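PDB 4RR5: malonyl CoA-acyl carrier protein transacylase from Synechocystis sp. PCC 6803 substr. Kazusa, which transfers the malonyl group from malonyl-CoA to holo-acyl carrier protein, the reaction that supplies malonyl-ACP for fatty acid biosynthesis. Local coordinates for residues S93-A97 with A98-D102; V249-G252 with E253-A256; G265-L268 with T269-K273; G285-D288 with D289-S292. All blocks are in the same frame, centred on the assembly; numbering follows the deposited sequence.

Interaction 1 (S93-A97 with A98-D102)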
loop_
_atom_site.group_PDB
_atom_site.type_symbol
_atom_site.label_atom_id
_atom_site.label_comp_id
_atom_site.label_asym_id
_atom_site.label_seq_id
_atom_site.Cartn_x
_atom_site.Cartn_y
_atom_site.Cartn_z
ATOM N N SER A 93 5.871 -4.571 -0.395
ATOM C CA SER A 93 5.835 -5.682 0.533
ATOM C C SER A 93 5.346 -6.940 -0.179
ATOM O O SER A 93 5.882 -8.032 0.033
ATOM C CB SER A 93 4.940 -5.363 1.733
ATOM O OG SER A 93 5.300 -4.131 2.343
ATOM N N ALA A 94 4.324 -6.788 -1.017
ATOM C CA ALA A 94 3.801 -7.918 -1.775
ATOM C C ALA A 94 4.878 -8.482 -2.713
ATOM O O ALA A 94 5.086 -9.693 -2.788
ATOM C CB ALA A 94 2.563 -7.501 -2.557
ATOM N N LEU A 95 5.575 -7.595 -3.409
ATOM C CA LEU A 95 6.652 -7.991 -4.311
ATOM C C LEU A 95 7.783 -8.740 -3.589
ATOM O O LEU A 95 8.324 -9.714 -4.116
ATOM C CB LEU A 95 7.207 -6.764 -5.024
ATOM C CG LEU A 95 6.240 -6.151 -6.052
ATOM C CD1 LEU A 95 6.817 -4.870 -6.659
ATOM C CD2 LEU A 95 5.873 -7.179 -7.157
ATOM N N TYR A 96 8.135 -8.294 -2.386
ATOM C CA TYR A 96 9.157 -8.973 -1.602
ATOM C C TYR A 96 8.645 -10.332 -1.176
ATOM O O TYR A 96 9.383 -11.310 -1.167
ATOM C CB TYR A 96 9.573 -8.165 -0.354
ATOM C CG TYR A 96 10.196 -9.064 0.697
ATOM C CD1 TYR A 96 11.509 -9.516 0.562
ATOM C CD2 TYR A 96 9.457 -9.514 1.793
ATOM C CE1 TYR A 96 12.075 -10.368 1.499
ATOM C CE2 TYR A 96 10.019 -10.362 2.727
ATOM C CZ TYR A 96 11.328 -10.780 2.583
ATOM O OH TYR A 96 11.887 -11.623 3.523
ATOM N N ALA A 97 7.373 -10.382 -0.810
ATOM C CA ALA A 97 6.778 -11.619 -0.360
ATOM C C ALA A 97 6.749 -12.642 -1.481
ATOM O O ALA A 97 6.622 -13.838 -1.223
ATOM C CB ALA A 97 5.371 -11.375 0.170
ATOM N N ALA A 98 6.862 -12.173 -2.723
ATOM C CA ALA A 98 6.700 -13.041 -3.890
ATOM C C ALA A 98 8.029 -13.335 -4.560
ATOM O O ALA A 98 8.061 -13.964 -5.614
ATOM C CB ALA A 98 5.753 -12.419 -4.878
ATOM N N GLY A 99 9.123 -12.873 -3.958
ATOM C CA GLY A 99 10.452 -13.250 -4.405
ATOM C C GLY A 99 11.003 -12.412 -5.536
ATOM O O GLY A 99 12.046 -12.731 -6.121
ATOM N N VAL A 100 10.315 -11.316 -5.828
ATOM C CA VAL A 100 10.652 -10.481 -6.971
ATOM C C VAL A 100 11.970 -9.755 -6.740
ATOM O O VAL A 100 12.783 -9.603 -7.657
ATOM C CB VAL A 100 9.517 -9.490 -7.250
ATOM C CG1 VAL A 100 9.927 -8.480 -8.288
ATOM C CG2 VAL A 100 8.268 -10.254 -7.682
ATOM N N PHE A 101 12.167 -9.302 -5.505
ATOM C CA PHE A 101 13.463 -8.809 -5.050
ATOM C C PHE A 101 13.621 -9.196 -3.598
ATOM O O PHE A 101 12.625 -9.506 -2.930
ATOM C CB PHE A 101 13.608 -7.295 -5.208
ATOM C CG PHE A 101 12.396 -6.518 -4.787
ATOM C CD1 PHE A 101 12.000 -6.481 -3.462
ATOM C CD2 PHE A 101 11.655 -5.810 -5.725
ATOM C CE1 PHE A 101 10.875 -5.758 -3.075
ATOM C CE2 PHE A 101 10.528 -5.095 -5.350
ATOM C CZ PHE A 101 10.139 -5.062 -4.012
ATOM N N ASP A 102 14.859 -9.170 -3.109
ATOM C CA ASP A 102 15.122 -9.527 -1.720
ATOM C C ASP A 102 14.755 -8.386 -0.771
ATOM O O ASP A 102 14.460 -7.258 -1.199
ATOM C CB ASP A 102 16.589 -9.934 -1.526
ATOM C CG ASP A 102 17.576 -8.889 -2.044
ATOM O OD1 ASP A 102 17.263 -7.684 -2.041
ATOM O OD2 ASP A 102 18.685 -9.277 -2.454
HETATM O O HOH W 1 12.218 -11.874 -1.916
#
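Leu95 and Tyr96 receive the chain as it turns back at the end of helix 90-97, and the closure is first a matter of backbone bonds. Leu95 O accepts Val100 N at 3.1 Å, with an N-H...O angle of 156°. It also takes a weak bond from Ala98 N. Tyr96 O accepts Gly99 N at 3.2 Å. Gly99 has a positive phi of 85°. Together with the two bonds back into the last turn, this makes a Schellman motif.

A water adds a further polar link. It donates to Tyr96 O at 3.0 Å and to Phe101 O at 2.6 Å. Asp102 N-caps helix 103-119, and its OD1 also bonds Thr105 OG1.

The apolar contacts lie beside these bonds. Phe101 CG lies between the backbone N and the carbonyl carbon (chi1 43°), which swings the ring back toward the last turn. Phe101 CZ reaches Leu95 CB at 3.5 Å, and Phe101 CE1 meets Tyr96 CB at 3.9 Å. Leu95 CD2 touches Val100 CG2 at 3.9 Å. The Tyr96 ring turns an edge to the backbone of Asp102, and its hydroxyl bonds to Asp72. Phe208 packs edge-to-face on Phe101, and Leu230 touches both Leu95 and Val100.

The carbonyls of Leu95 and Tyr96 are thus met by the returning chain and a water, and Ala97 O by Arg75, while Phe101 and Val100 give the turn an apolar lining.

Interaction 2 (V249-G252 with E253-A256)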
loop_
_atom_site.group_PDB
_atom_site.type_symbol
_atom_site.label_atom_id
_atom_site.label_comp_id
_atom_site.label_asym_id
_atom_site.label_seq_id
_atom_site.Cartn_x
_atom_site.Cartn_y
_atom_site.Cartn_z
ATOM N N VAL A 249 -12.144 -7.895 -6.179
ATOM C CA VAL A 249 -13.056 -8.622 -7.052
ATOM C C VAL A 249 -12.318 -9.693 -7.844
ATOM O O VAL A 249 -12.811 -10.819 -7.981
ATOM C CB VAL A 249 -13.777 -7.680 -8.036
ATOM C CG1 VAL A 249 -14.761 -8.464 -8.886
ATOM C CG2 VAL A 249 -14.483 -6.561 -7.293
ATOM N N ASN A 250 -11.141 -9.338 -8.364
ATOM C CA ASN A 250 -10.314 -10.278 -9.124
ATOM C C ASN A 250 -9.893 -11.463 -8.286
ATOM O O ASN A 250 -9.816 -12.592 -8.773
ATOM C CB ASN A 250 -9.072 -9.590 -9.669
ATOM C CG ASN A 250 -9.389 -8.638 -10.796
ATOM O OD1 ASN A 250 -10.551 -8.293 -11.023
ATOM N ND2 ASN A 250 -8.359 -8.198 -11.509
ATOM N N LEU A 251 -9.607 -11.181 -7.020
ATOM C CA LEU A 251 -9.216 -12.199 -6.065
ATOM C C LEU A 251 -10.340 -13.190 -5.890
ATOM O O LEU A 251 -10.178 -14.375 -6.182
ATOM C CB LEU A 251 -8.856 -11.573 -4.723
ATOM C CG LEU A 251 -7.493 -10.892 -4.637
ATOM C CD1 LEU A 251 -7.265 -10.384 -3.219
ATOM C CD2 LEU A 251 -6.405 -11.862 -5.065
ATOM N N GLY A 252 -11.483 -12.686 -5.426
ATOM C CA GLY A 252 -12.663 -13.496 -5.184
ATOM C C GLY A 252 -13.071 -14.360 -6.365
ATOM O O GLY A 252 -13.658 -15.428 -6.186
ATOM N N GLU A 253 -12.730 -13.923 -7.573
ATOM C CA GLU A 253 -13.186 -14.612 -8.774
ATOM C C GLU A 253 -12.133 -15.503 -9.435
ATOM O O GLU A 253 -12.481 -16.412 -10.191
ATOM C CB GLU A 253 -13.716 -13.586 -9.779
ATOM C CG GLU A 253 -14.980 -12.887 -9.273
ATOM C CD GLU A 253 -15.723 -12.131 -10.357
ATOM O OE1 GLU A 253 -15.069 -11.450 -11.180
ATOM O OE2 GLU A 253 -16.970 -12.231 -10.386
ATOM N N ILE A 254 -10.855 -15.274 -9.168
ATOM C CA ILE A 254 -9.861 -16.190 -9.721
ATOM C C ILE A 254 -9.688 -17.409 -8.813
ATOM O O ILE A 254 -8.946 -18.334 -9.152
ATOM C CB ILE A 254 -8.477 -15.527 -9.940
ATOM C CG1 ILE A 254 -7.916 -14.971 -8.623
ATOM C CG2 ILE A 254 -8.557 -14.464 -11.012
ATOM C CD1 ILE A 254 -6.494 -14.453 -8.733
ATOM N N GLY A 255 -10.362 -17.403 -7.663
ATOM C CA GLY A 255 -10.343 -18.559 -6.782
ATOM C C GLY A 255 -10.240 -18.329 -5.280
ATOM O O GLY A 255 -10.650 -19.181 -4.493
ATOM N N ALA A 256 -9.693 -17.189 -4.874
ATOM C CA ALA A 256 -9.346 -16.966 -3.473
ATOM C C ALA A 256 -10.549 -17.021 -2.537
ATOM O O ALA A 256 -11.549 -16.347 -2.749
ATOM C CB ALA A 256 -8.631 -15.638 -3.326
#
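Glu253 lies alongside Val249, one turn further along helix 244-254, and both side chains point the same way. Glu253 CG passes 3.3 Å from Val249 O. The carboxylate then comes level with the valine methyl, Glu253 OE1 standing 3.8 Å from Val249 CG1. CG lies anti to the carbonyl carbon of Glu253, chi1 -66°, and this lays the chain back along the preceding turn. The backbone bond from Glu253 N to Val249 O is weak.

Leu251 is the buried partner. Its carbonyl O receives the chain as the helix ends: Ala256 N donates to it at 3.1 Å, and Gly255 N and Ile254 N add weak bonds. Ile254 N has its better bond to Asn250 O, at 2.9 Å. Leu251 CB lies 4.3 Å from Ala256 CB. The leucine also packs on Tyr83 and Leu216, of strands 83-86 and 215-217.

Gly252 completes the group through its backbone, with its CA 3.9 Å from Ala256 O. The exit is made at Gly255, whose positive phi of 139°, suited to glycine, takes the chain out of the helix.

The acid stays on the exposed side, against aliphatic carbon, while the carbonyl of buried Leu251 takes one sound bond and two weak ones.

Interaction 3 (G265-L268 with T269-K273)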
loop_
_atom_site.group_PDB
_atom_site.type_symbol
_atom_site.label_atom_id
_atom_site.label_comp_id
_atom_site.label_asym_id
_atom_site.label_seq_id
_atom_site.Cartn_x
_atom_site.Cartn_y
_atom_site.Cartn_z
ATOM N N GLY A 265 -3.402 -2.258 11.482
ATOM C CA GLY A 265 -4.706 -1.780 11.059
ATOM C C GLY A 265 -5.675 -2.801 10.488
ATOM O O GLY A 265 -5.342 -3.974 10.289
ATOM N N LYS A 266 -6.895 -2.342 10.229
ATOM C CA LYS A 266 -7.937 -3.183 9.647
ATOM C C LYS A 266 -8.500 -2.580 8.354
ATOM O O LYS A 266 -9.624 -2.891 7.958
ATOM C CB LYS A 266 -9.066 -3.398 10.659
ATOM C CG LYS A 266 -8.713 -4.336 11.808
ATOM C CD LYS A 266 -9.947 -4.729 12.609
ATOM C CE LYS A 266 -9.597 -5.244 14.021
ATOM N NZ LYS A 266 -8.841 -6.551 14.037
ATOM N N VAL A 267 -7.718 -1.727 7.695
ATOM C CA VAL A 267 -8.205 -0.972 6.540
ATOM C C VAL A 267 -8.575 -1.839 5.324
ATOM O O VAL A 267 -9.605 -1.626 4.688
ATOM C CB VAL A 267 -7.167 0.073 6.076
ATOM C CG1 VAL A 267 -7.709 0.853 4.875
ATOM C CG2 VAL A 267 -6.793 1.015 7.214
ATOM N N LEU A 268 -7.739 -2.816 5.004
ATOM C CA LEU A 268 -7.913 -3.567 3.773
ATOM C C LEU A 268 -8.942 -4.680 3.930
ATOM O O LEU A 268 -9.550 -5.114 2.948
ATOM C CB LEU A 268 -6.576 -4.142 3.295
ATOM C CG LEU A 268 -5.455 -3.186 2.859
ATOM C CD1 LEU A 268 -4.370 -4.007 2.205
ATOM C CD2 LEU A 268 -5.938 -2.097 1.906
ATOM N N THR A 269 -9.135 -5.155 5.156
ATOM C CA THR A 269 -10.220 -6.104 5.417
ATOM C C THR A 269 -11.533 -5.337 5.583
ATOM O O THR A 269 -12.594 -5.828 5.211
ATOM C CB THR A 269 -9.978 -6.961 6.676
ATOM O OG1 THR A 269 -9.655 -6.106 7.776
ATOM C CG2 THR A 269 -8.865 -7.976 6.450
ATOM N N GLY A 270 -11.449 -4.139 6.159
ATOM C CA GLY A 270 -12.583 -3.234 6.227
ATOM C C GLY A 270 -13.140 -2.970 4.836
ATOM O O GLY A 270 -14.353 -3.076 4.611
ATOM N N LEU A 271 -12.253 -2.642 3.899
ATOM C CA LEU A 271 -12.638 -2.460 2.504
ATOM C C LEU A 271 -13.253 -3.739 1.953
ATOM O O LEU A 271 -14.309 -3.706 1.326
ATOM C CB LEU A 271 -11.435 -2.036 1.653
ATOM C CG LEU A 271 -10.939 -0.612 1.904
ATOM C CD1 LEU A 271 -9.678 -0.329 1.138
ATOM C CD2 LEU A 271 -12.014 0.372 1.524
ATOM N N CYS A 272 -12.601 -4.869 2.201
ATOM C CA CYS A 272 -13.081 -6.141 1.669
ATOM C C CYS A 272 -14.480 -6.527 2.160
ATOM O O CYS A 272 -15.223 -7.224 1.457
ATOM C CB CYS A 272 -12.115 -7.265 2.010
ATOM S SG CYS A 272 -12.316 -8.669 0.896
ATOM N N LYS A 273 -14.825 -6.078 3.362
ATOM C CA LYS A 273 -16.138 -6.346 3.930
ATOM C C LYS A 273 -17.215 -5.909 2.954
ATOM O O LYS A 273 -18.039 -6.709 2.511
ATOM C CB LYS A 273 -16.312 -5.623 5.266
ATOM C CG LYS A 273 -15.676 -6.339 6.447
ATOM C CD LYS A 273 -16.086 -5.683 7.759
ATOM C CE LYS A 273 -15.375 -6.334 8.944
ATOM N NZ LYS A 273 -15.917 -5.833 10.229
#
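Leu271 packs tightly over the backbone of Val267 in the short helix 267-273, its CG 3.2 Å from Val267 O. The same carbonyl accepts Leu271 N at 2.9 Å. On this buried side the leucine pair makes a lighter touch, Leu268 CD2 lying 4.2 Å from Leu271 CD1, and both leucines press on Trp244 of helix 244-254. Leu268 O accepts Cys272 N at 3.2 Å, and the hydroxyl of Tyr259 also bonds to it. Cys272 CB lies 3.5 Å from Leu268 O.

Thr269 is buried too. A chi1 of 51° turns Thr269 OG1 back toward the start of the helix, 3.2 Å from Lys266 O. The polar partner of this hydroxyl is Asn283 of strand 280-284.

The helix is the connection in a beta-alpha-beta unit. It joins strand 258-262 to strand 280-284, neighbours in the parallel sheet. Glu261 of the first strand takes the backbone N-H groups of Leu268 and Thr269, tying the start of the helix to that sheet.

The solvent side is looser. Lys266 holds the N-cap position, and its O accepts Gly270 N at 2.9 Å, but its side chain leads away from the turn after CB. Val267 is also exposed, and its CG1 comes only to 4.4 Å from Leu271 CD1. Gly270, without a side chain, follows Lys266 and Val267 on this face.

Interaction 4 (G285-D288 with D289-S292)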
loop_
_atom_site.group_PDB
_atom_site.type_symbol
_atom_site.label_atom_id
_atom_site.label_comp_id
_atom_site.label_asym_id
_atom_site.label_seq_id
_atom_site.Cartn_x
_atom_site.Cartn_y
_atom_site.Cartn_z
ATOM N N GLY A 285 -1.161 -8.532 12.178
ATOM C CA GLY A 285 -0.262 -7.407 12.361
ATOM C C GLY A 285 0.357 -7.363 13.745
ATOM O O GLY A 285 1.057 -6.411 14.104
ATOM N N GLN A 286 0.082 -8.391 14.536
ATOM C CA GLN A 286 0.656 -8.518 15.876
ATOM C C GLN A 286 0.990 -9.955 16.145
ATOM O O GLN A 286 0.360 -10.861 15.590
ATOM C CB GLN A 286 -0.298 -8.024 16.964
ATOM C CG GLN A 286 -0.418 -6.540 17.047
ATOM C CD GLN A 286 -1.503 -6.124 18.000
ATOM O OE1 GLN A 286 -2.325 -6.948 18.409
ATOM N NE2 GLN A 286 -1.507 -4.842 18.379
ATOM N N LEU A 287 1.972 -10.149 17.018
ATOM C CA LEU A 287 2.341 -11.467 17.512
ATOM C C LEU A 287 1.109 -12.258 17.988
ATOM O O LEU A 287 0.979 -13.451 17.703
ATOM C CB LEU A 287 3.368 -11.324 18.640
ATOM C CG LEU A 287 4.288 -12.526 18.815
ATOM C CD1 LEU A 287 4.911 -12.887 17.460
ATOM C CD2 LEU A 287 5.355 -12.216 19.845
ATOM N N ASP A 288 0.191 -11.584 18.679
ATOM C CA ASP A 288 -1.020 -12.243 19.166
ATOM C C ASP A 288 -1.852 -12.850 18.038
ATOM O O ASP A 288 -2.441 -13.920 18.206
ATOM C CB ASP A 288 -1.876 -11.265 19.973
ATOM C CG ASP A 288 -2.733 -11.970 21.019
ATOM O OD1 ASP A 288 -3.163 -13.129 20.773
ATOM O OD2 ASP A 288 -2.954 -11.370 22.094
ATOM N N ASP A 289 -1.894 -12.169 16.894
ATOM C CA ASP A 289 -2.564 -12.690 15.708
ATOM C C ASP A 289 -1.861 -13.939 15.216
ATOM O O ASP A 289 -2.498 -14.922 14.853
ATOM C CB ASP A 289 -2.589 -11.655 14.573
ATOM C CG ASP A 289 -3.181 -10.337 14.997
ATOM O OD1 ASP A 289 -4.189 -10.358 15.723
ATOM O OD2 ASP A 289 -2.637 -9.282 14.605
ATOM N N LEU A 290 -0.536 -13.879 15.169
ATOM C CA LEU A 290 0.251 -14.976 14.625
ATOM C C LEU A 290 0.040 -16.249 15.427
ATOM O O LEU A 290 -0.006 -17.358 14.878
ATOM C CB LEU A 290 1.735 -14.615 14.616
ATOM C CG LEU A 290 2.246 -13.742 13.473
ATOM C CD1 LEU A 290 3.619 -13.173 13.820
ATOM C CD2 LEU A 290 2.287 -14.550 12.177
ATOM N N ASN A 291 -0.088 -16.072 16.739
ATOM C CA ASN A 291 -0.115 -17.195 17.659
ATOM C C ASN A 291 -1.416 -17.991 17.605
ATOM O O ASN A 291 -1.440 -19.157 17.989
ATOM C CB ASN A 291 0.153 -16.691 19.078
ATOM C CG ASN A 291 1.548 -16.123 19.230
ATOM O OD1 ASN A 291 2.430 -16.395 18.404
ATOM N ND2 ASN A 291 1.764 -15.343 20.294
ATOM N N SER A 292 -2.479 -17.359 17.104
ATOM C CA SER A 292 -3.789 -17.992 16.970
ATOM C C SER A 292 -3.876 -18.773 15.681
ATOM O O SER A 292 -4.935 -19.274 15.318
ATOM C CB SER A 292 -4.894 -16.950 17.004
ATOM O OG SER A 292 -4.663 -16.006 18.032
#
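Leu290 N bonds to Gln286 O at 3.2 Å and Asn291 N to Leu287 O at 3.0 Å, and these i to i+4 bonds define the short helix 287-291.

Asp289 turns back to the start of the helix. Its chi1 of -54° swings the carboxylate that way, and OD2 takes two backbone N-H groups. Gly285 N donates to Asp289 OD2 at 2.9 Å on the anti side, with an N-H...O angle of 165°. Gln286 N is equally near, but that bond is weak and bent.

Gln286 occupies the N-cap position, where the chain leaves strand 280-284, the edge strand of the parallel sheet, and enters the helix. The Asp289 carboxylate thus bridges the entry, and Asp20 takes the N-H of Leu287.

Leucines make the apolar side. Leu287 CD1 meets Leu290 CD1 at 3.9 Å, and Leu290 continues into Leu70, Leu73 and Leu74 of helix 56-76. At the exposed far end, Ser292 OG donates to Asp288 O at 3.1 Å, in the carbonyl plane. Asn291 lays the face of its amide against the Leu287 carbonyl, Leu287 O standing 3.1 Å over Asn291 CG.

In the fold
All four contacts are local turns at helix ends, and none touches another. Interaction 1 closes the helix that follows Ser88, the probable nucleophile. The side chain of Ala94 is about 11 Å from that of Ser88. Interaction 3 is also near the probable active site: the Leu268 side chain is about 9 Å from that of Ser88 and about 11 Å from that of His188. Interactions 1 and 3 have centres 22 Å apart. Interaction 2 lies away from the site, about 7 Å from interaction 3 at the nearest atoms. Trp244 and Met248, from the helix of interaction 2, pack on interaction 3. Interaction 4 follows strand 280-284, about 6 Å from interaction 3 at the nearest atoms.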